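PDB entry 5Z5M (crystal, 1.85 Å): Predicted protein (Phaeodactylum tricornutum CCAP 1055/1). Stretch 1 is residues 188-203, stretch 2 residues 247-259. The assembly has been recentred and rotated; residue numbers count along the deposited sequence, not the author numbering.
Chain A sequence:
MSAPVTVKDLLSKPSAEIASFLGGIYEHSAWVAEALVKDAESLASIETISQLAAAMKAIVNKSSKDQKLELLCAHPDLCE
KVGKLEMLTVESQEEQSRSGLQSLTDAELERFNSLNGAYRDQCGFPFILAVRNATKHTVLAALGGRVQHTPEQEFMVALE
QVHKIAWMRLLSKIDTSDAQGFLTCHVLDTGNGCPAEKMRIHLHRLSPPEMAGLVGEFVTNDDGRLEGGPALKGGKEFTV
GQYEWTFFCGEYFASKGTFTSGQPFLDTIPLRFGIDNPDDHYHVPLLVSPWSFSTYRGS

Stretch 1 188-203: LDTGNGCPAEKMRIHL
Stretch 2, residues 247-259: FFCGEYFASKGTF

How do the two stretches first meet? They meet as antiparallel strands, with Ile201 and Phe247 forming a non-hydrogen-bonded pair, CA to CA 4.8 Å, and their side chains on the same face of the sheet. Phe247 (phi/psi -97/122, chi1 m) and Ile201 (-141/124, chi1 m, chi2 t) touch there, Phe247 CE1 lying 3.7 Å from Ile201 CD1. The next residue supplies the strand hydrogen bond: Phe248 N donates to Arg200 O at 3.1 Å and 167°, nearly straight.

What does the Phe248 side chain do? At chi1 -67° and chi2 89°, its ring offers a face to the Arg200 guanidinium: Arg200 CZ stands 4.0 Å from the centroid of the Phe248 ring and 7° off the normal, a cation-pi contact almost directly overhead. The ring edge points toward the face of His202 (chi1 m), with planes at 68° and Phe248 CE1 3.7 Å from His202 ND1. After Phe248 (-92/74) the chain turns into a helix that runs through Glu251, Tyr252 and Phe253.

How is Arg200 held over that ring? Glu251 (chi1 m, chi2 t, chi3 4°) meets the guanidinium edge in a two-pronged salt bridge: Arg200 NE donates to Glu251 OE1 at 2.8 Å, and Arg200 NH2 to Glu251 OE2 at a very short 2.4 Å. Arg200 is m, t, m along chi1 to chi3. Water 4 accepts from Arg200 N and donates to Phe248 O and Glu251 OE1, joining backbone and carboxylate.

Why does Tyr252 bury so much surface? With chi1 t and chi2 76°, it reaches along the loop of stretch 1. Ala196 CB sits over its ring face, 3.8 Å from the Tyr252 centroid, a CH-pi contact, while extended Met199 (t, t, m) brings its CE to 3.7 Å from both Tyr252 CB and Cys249 SG. At the tip, Tyr252 OH donates to Asp189 OD2 at 2.8 Å; the other carboxylate oxygen, Asp189 OD1, accepts from the backbone N of Gly191 and of Asn192, bracing the turn.

What closes the contact beyond Tyr252? Mostly water. Ser255 OG donates to Tyr252 O at 2.6 Å, and water 3 joins Ser255 OG to Glu197 O. Lys256 (chi1 m) puts NZ 3.8 Å from Cys194 SG and donates to water 2, which also reaches Pro195 O, Glu197 N and Tyr252 OH. Gly257, at phi 71°, leaves the helix; Thr258 OG1 then meets water 1, which donates to Asp189 OD2.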

# COMPACT_ATOMS: atom_id res chain seq x y z
N LEU A 188 4.56 2.50 -11.23
CA LEU A 188 4.20 1.10 -11.41
C LEU A 188 2.69 0.92 -11.47
O LEU A 188 1.97 1.35 -10.57
CB LEU A 188 4.77 0.26 -10.28
CG LEU A 188 4.33 -1.21 -10.35
CD1 LEU A 188 5.25 -2.00 -11.25
CD2 LEU A 188 4.27 -1.80 -8.95
N ASP A 189 2.22 0.26 -12.53
CA ASP A 189 0.81 -0.07 -12.73
C ASP A 189 0.51 -1.37 -11.98
O ASP A 189 0.84 -2.45 -12.46
CB ASP A 189 0.52 -0.20 -14.23
CG ASP A 189 -0.92 -0.58 -14.55
OD1 ASP A 189 -1.72 -0.87 -13.64
OD2 ASP A 189 -1.23 -0.62 -15.76
N THR A 190 -0.13 -1.28 -10.81
CA THR A 190 -0.34 -2.47 -10.00
C THR A 190 -1.55 -3.28 -10.46
O THR A 190 -1.76 -4.41 -10.00
CB THR A 190 -0.52 -2.11 -8.51
OG1 THR A 190 -1.62 -1.20 -8.36
CG2 THR A 190 0.74 -1.47 -7.97
N GLY A 191 -2.34 -2.72 -11.37
CA GLY A 191 -3.47 -3.43 -11.93
C GLY A 191 -3.01 -4.41 -12.99
O GLY A 191 -3.61 -5.47 -13.16
N ASN A 192 -1.94 -4.05 -13.69
CA ASN A 192 -1.41 -4.86 -14.78
C ASN A 192 -0.04 -5.47 -14.50
O ASN A 192 0.42 -6.34 -15.23
CB ASN A 192 -1.34 -4.02 -16.06
CG ASN A 192 -2.71 -3.59 -16.54
OD1 ASN A 192 -3.66 -4.36 -16.48
ND2 ASN A 192 -2.81 -2.35 -17.01
N GLY A 193 0.62 -5.02 -13.43
CA GLY A 193 1.89 -5.59 -13.02
C GLY A 193 3.08 -5.21 -13.89
O GLY A 193 4.03 -5.98 -14.05
N CYS A 194 3.03 -4.00 -14.44
CA CYS A 194 4.05 -3.54 -15.37
C CYS A 194 4.42 -2.10 -15.07
O CYS A 194 3.63 -1.37 -14.48
CB CYS A 194 3.54 -3.66 -16.81
SG CYS A 194 2.07 -2.64 -17.17
N PRO A 195 5.63 -1.68 -15.48
CA PRO A 195 5.94 -0.25 -15.43
C PRO A 195 4.93 0.53 -16.27
O PRO A 195 4.44 -0.01 -17.26
CB PRO A 195 7.34 -0.16 -16.04
CG PRO A 195 7.90 -1.53 -15.92
CD PRO A 195 6.74 -2.46 -16.04
N ALA A 196 4.61 1.75 -15.87
CA ALA A 196 3.65 2.55 -16.62
C ALA A 196 4.36 3.45 -17.63
O ALA A 196 4.93 4.47 -17.26
CB ALA A 196 2.80 3.38 -15.68
N GLU A 197 4.33 3.07 -18.90
CA GLU A 197 5.08 3.80 -19.92
C GLU A 197 4.26 4.93 -20.54
O GLU A 197 3.04 4.84 -20.66
CB GLU A 197 5.57 2.85 -21.01
CG GLU A 197 4.46 2.16 -21.79
CD GLU A 197 4.99 1.26 -22.88
OE1 GLU A 197 5.70 1.76 -23.78
OE2 GLU A 197 4.69 0.04 -22.85
N LYS A 198 4.96 6.00 -20.92
CA LYS A 198 4.39 7.15 -21.62
C LYS A 198 3.39 7.96 -20.78
O LYS A 198 2.49 8.59 -21.33
CB LYS A 198 3.73 6.70 -22.93
CG LYS A 198 4.65 5.89 -23.85
CD LYS A 198 3.99 5.62 -25.21
CE LYS A 198 3.69 4.14 -25.41
NZ LYS A 198 4.89 3.37 -25.87
N MET A 199 3.54 7.94 -19.46
CA MET A 199 2.68 8.76 -18.60
C MET A 199 3.28 10.16 -18.44
O MET A 199 4.46 10.28 -18.12
CB MET A 199 2.50 8.11 -17.21
CG MET A 199 1.53 8.87 -16.30
SD MET A 199 1.38 8.21 -14.62
CE MET A 199 0.57 6.64 -14.92
N ARG A 200 2.48 11.20 -18.68
CA ARG A 200 2.93 12.57 -18.45
C ARG A 200 2.98 12.86 -16.97
O ARG A 200 2.09 12.47 -16.22
CB ARG A 200 2.02 13.60 -19.13
CG ARG A 200 2.01 13.56 -20.64
CD ARG A 200 1.24 14.75 -21.22
NE ARG A 200 -0.09 14.90 -20.62
CZ ARG A 200 -0.58 16.06 -20.17
NH1 ARG A 200 0.15 17.17 -20.25
NH2 ARG A 200 -1.79 16.10 -19.65
N ILE A 201 4.03 13.56 -16.56
CA ILE A 201 4.25 13.90 -15.16
C ILE A 201 4.80 15.31 -15.06
O ILE A 201 5.81 15.62 -15.68
CB ILE A 201 5.25 12.94 -14.48
CG1 ILE A 201 4.76 11.49 -14.53
CG2 ILE A 201 5.49 13.36 -13.03
CD1 ILE A 201 5.79 10.47 -14.02
N HIS A 202 4.13 16.17 -14.30
CA HIS A 202 4.64 17.51 -14.04
C HIS A 202 5.16 17.62 -12.61
O HIS A 202 4.78 16.83 -11.74
CB HIS A 202 3.57 18.57 -14.30
CG HIS A 202 3.13 18.64 -15.73
ND1 HIS A 202 2.12 19.48 -16.16
CD2 HIS A 202 3.57 17.98 -16.82
CE1 HIS A 202 1.96 19.33 -17.46
NE2 HIS A 202 2.82 18.43 -17.89
N LEU A 203 6.05 18.58 -12.39
CA LEU A 203 6.63 18.83 -11.07
C LEU A 203 6.66 20.33 -10.79
O LEU A 203 7.21 21.11 -11.58
CB LEU A 203 8.05 18.25 -10.98
CG LEU A 203 8.75 18.40 -9.62
CD1 LEU A 203 7.95 17.73 -8.51
CD2 LEU A 203 10.18 17.84 -9.68
N PHE A 247 0.58 13.54 -11.59
CA PHE A 247 0.57 12.35 -12.43
C PHE A 247 -0.70 12.30 -13.26
O PHE A 247 -1.80 12.30 -12.72
CB PHE A 247 0.68 11.08 -11.58
CG PHE A 247 1.95 10.97 -10.79
CD1 PHE A 247 3.09 10.42 -11.36
CD2 PHE A 247 2.00 11.40 -9.48
CE1 PHE A 247 4.27 10.31 -10.64
CE2 PHE A 247 3.17 11.29 -8.75
CZ PHE A 247 4.31 10.74 -9.33
N PHE A 248 -0.55 12.26 -14.58
CA PHE A 248 -1.73 12.23 -15.45
C PHE A 248 -2.11 10.79 -15.75
O PHE A 248 -1.91 10.30 -16.86
CB PHE A 248 -1.47 13.03 -16.73
CG PHE A 248 -1.33 14.51 -16.50
CD1 PHE A 248 -0.09 15.06 -16.23
CD2 PHE A 248 -2.44 15.33 -16.50
CE1 PHE A 248 0.04 16.42 -15.99
CE2 PHE A 248 -2.32 16.69 -16.27
CZ PHE A 248 -1.07 17.23 -16.01
N CYS A 249 -2.68 10.12 -14.75
CA CYS A 249 -2.94 8.69 -14.84
C CYS A 249 -4.13 8.35 -15.72
O CYS A 249 -4.20 7.25 -16.28
CB CYS A 249 -3.17 8.10 -13.45
SG CYS A 249 -1.71 8.21 -12.42
N GLY A 250 -5.07 9.28 -15.83
CA GLY A 250 -6.24 9.09 -16.67
C GLY A 250 -5.86 8.82 -18.12
O GLY A 250 -6.41 7.91 -18.75
N GLU A 251 -4.94 9.61 -18.65
CA GLU A 251 -4.44 9.40 -20.00
C GLU A 251 -3.76 8.04 -20.15
O GLU A 251 -3.90 7.39 -21.18
CB GLU A 251 -3.45 10.51 -20.40
CG GLU A 251 -3.95 11.91 -20.13
CD GLU A 251 -2.86 12.95 -20.29
OE1 GLU A 251 -1.73 12.59 -20.69
OE2 GLU A 251 -3.14 14.13 -19.99
N TYR A 252 -3.01 7.63 -19.13
CA TYR A 252 -2.33 6.34 -19.18
C TYR A 252 -3.34 5.18 -19.21
O TYR A 252 -3.22 4.27 -20.03
CB TYR A 252 -1.36 6.16 -17.99
CG TYR A 252 -0.88 4.74 -17.84
CD1 TYR A 252 0.10 4.23 -18.69
CD2 TYR A 252 -1.41 3.89 -16.88
CE1 TYR A 252 0.53 2.92 -18.58
CE2 TYR A 252 -0.99 2.59 -16.76
CZ TYR A 252 -0.02 2.10 -17.61
OH TYR A 252 0.40 0.80 -17.50
N PHE A 253 -4.34 5.22 -18.33
CA PHE A 253 -5.32 4.13 -18.32
C PHE A 253 -6.10 4.08 -19.63
O PHE A 253 -6.43 2.99 -20.12
CB PHE A 253 -6.26 4.28 -17.12
CG PHE A 253 -5.56 4.10 -15.81
CD1 PHE A 253 -4.69 3.04 -15.62
CD2 PHE A 253 -5.76 4.99 -14.77
CE1 PHE A 253 -4.03 2.87 -14.42
CE2 PHE A 253 -5.11 4.82 -13.56
CZ PHE A 253 -4.24 3.76 -13.39
N ALA A 254 -6.37 5.24 -20.22
CA ALA A 254 -7.09 5.29 -21.49
C ALA A 254 -6.26 4.70 -22.64
O ALA A 254 -6.82 4.14 -23.58
CB ALA A 254 -7.49 6.73 -21.82
N SER A 255 -4.94 4.82 -22.54
CA SER A 255 -4.06 4.29 -23.57
C SER A 255 -4.04 2.77 -23.54
O SER A 255 -3.70 2.12 -24.53
CB SER A 255 -2.63 4.84 -23.41
OG SER A 255 -1.98 4.27 -22.29
N LYS A 256 -4.41 2.20 -22.40
CA LYS A 256 -4.41 0.75 -22.24
C LYS A 256 -5.79 0.16 -22.49
O LYS A 256 -5.95 -1.06 -22.57
CB LYS A 256 -3.93 0.37 -20.83
CG LYS A 256 -2.48 0.73 -20.56
CD LYS A 256 -1.63 -0.52 -20.46
CE LYS A 256 -0.18 -0.21 -20.76
NZ LYS A 256 0.70 -1.38 -20.51
N GLY A 257 -6.79 1.03 -22.59
CA GLY A 257 -8.16 0.58 -22.67
C GLY A 257 -8.64 0.02 -21.34
O GLY A 257 -9.65 -0.68 -21.28
N THR A 258 -7.92 0.33 -20.26
CA THR A 258 -8.30 -0.14 -18.93
C THR A 258 -9.64 0.45 -18.51
O THR A 258 -9.90 1.64 -18.72
CB THR A 258 -7.23 0.22 -17.87
OG1 THR A 258 -5.95 -0.26 -18.30
CG2 THR A 258 -7.56 -0.41 -16.51
N PHE A 259 -10.52 -0.38 -17.96
CA PHE A 259 -11.82 0.13 -17.55
C PHE A 259 -11.68 1.14 -16.43
O PHE A 259 -11.03 0.89 -15.41
CB PHE A 259 -12.75 -0.99 -17.10
CG PHE A 259 -14.09 -0.49 -16.63
CD1 PHE A 259 -15.04 -0.07 -17.55
CD2 PHE A 259 -14.38 -0.41 -15.28
CE1 PHE A 259 -16.27 0.41 -17.12
CE2 PHE A 259 -15.61 0.07 -14.85
CZ PHE A 259 -16.55 0.48 -15.77
O HOH W 1 -4.10 0.19 -16.70
O HOH W 2 2.68 0.56 -19.82
O HOH W 3 0.94 4.05 -22.30
O HOH W 4 -0.35 10.58 -19.07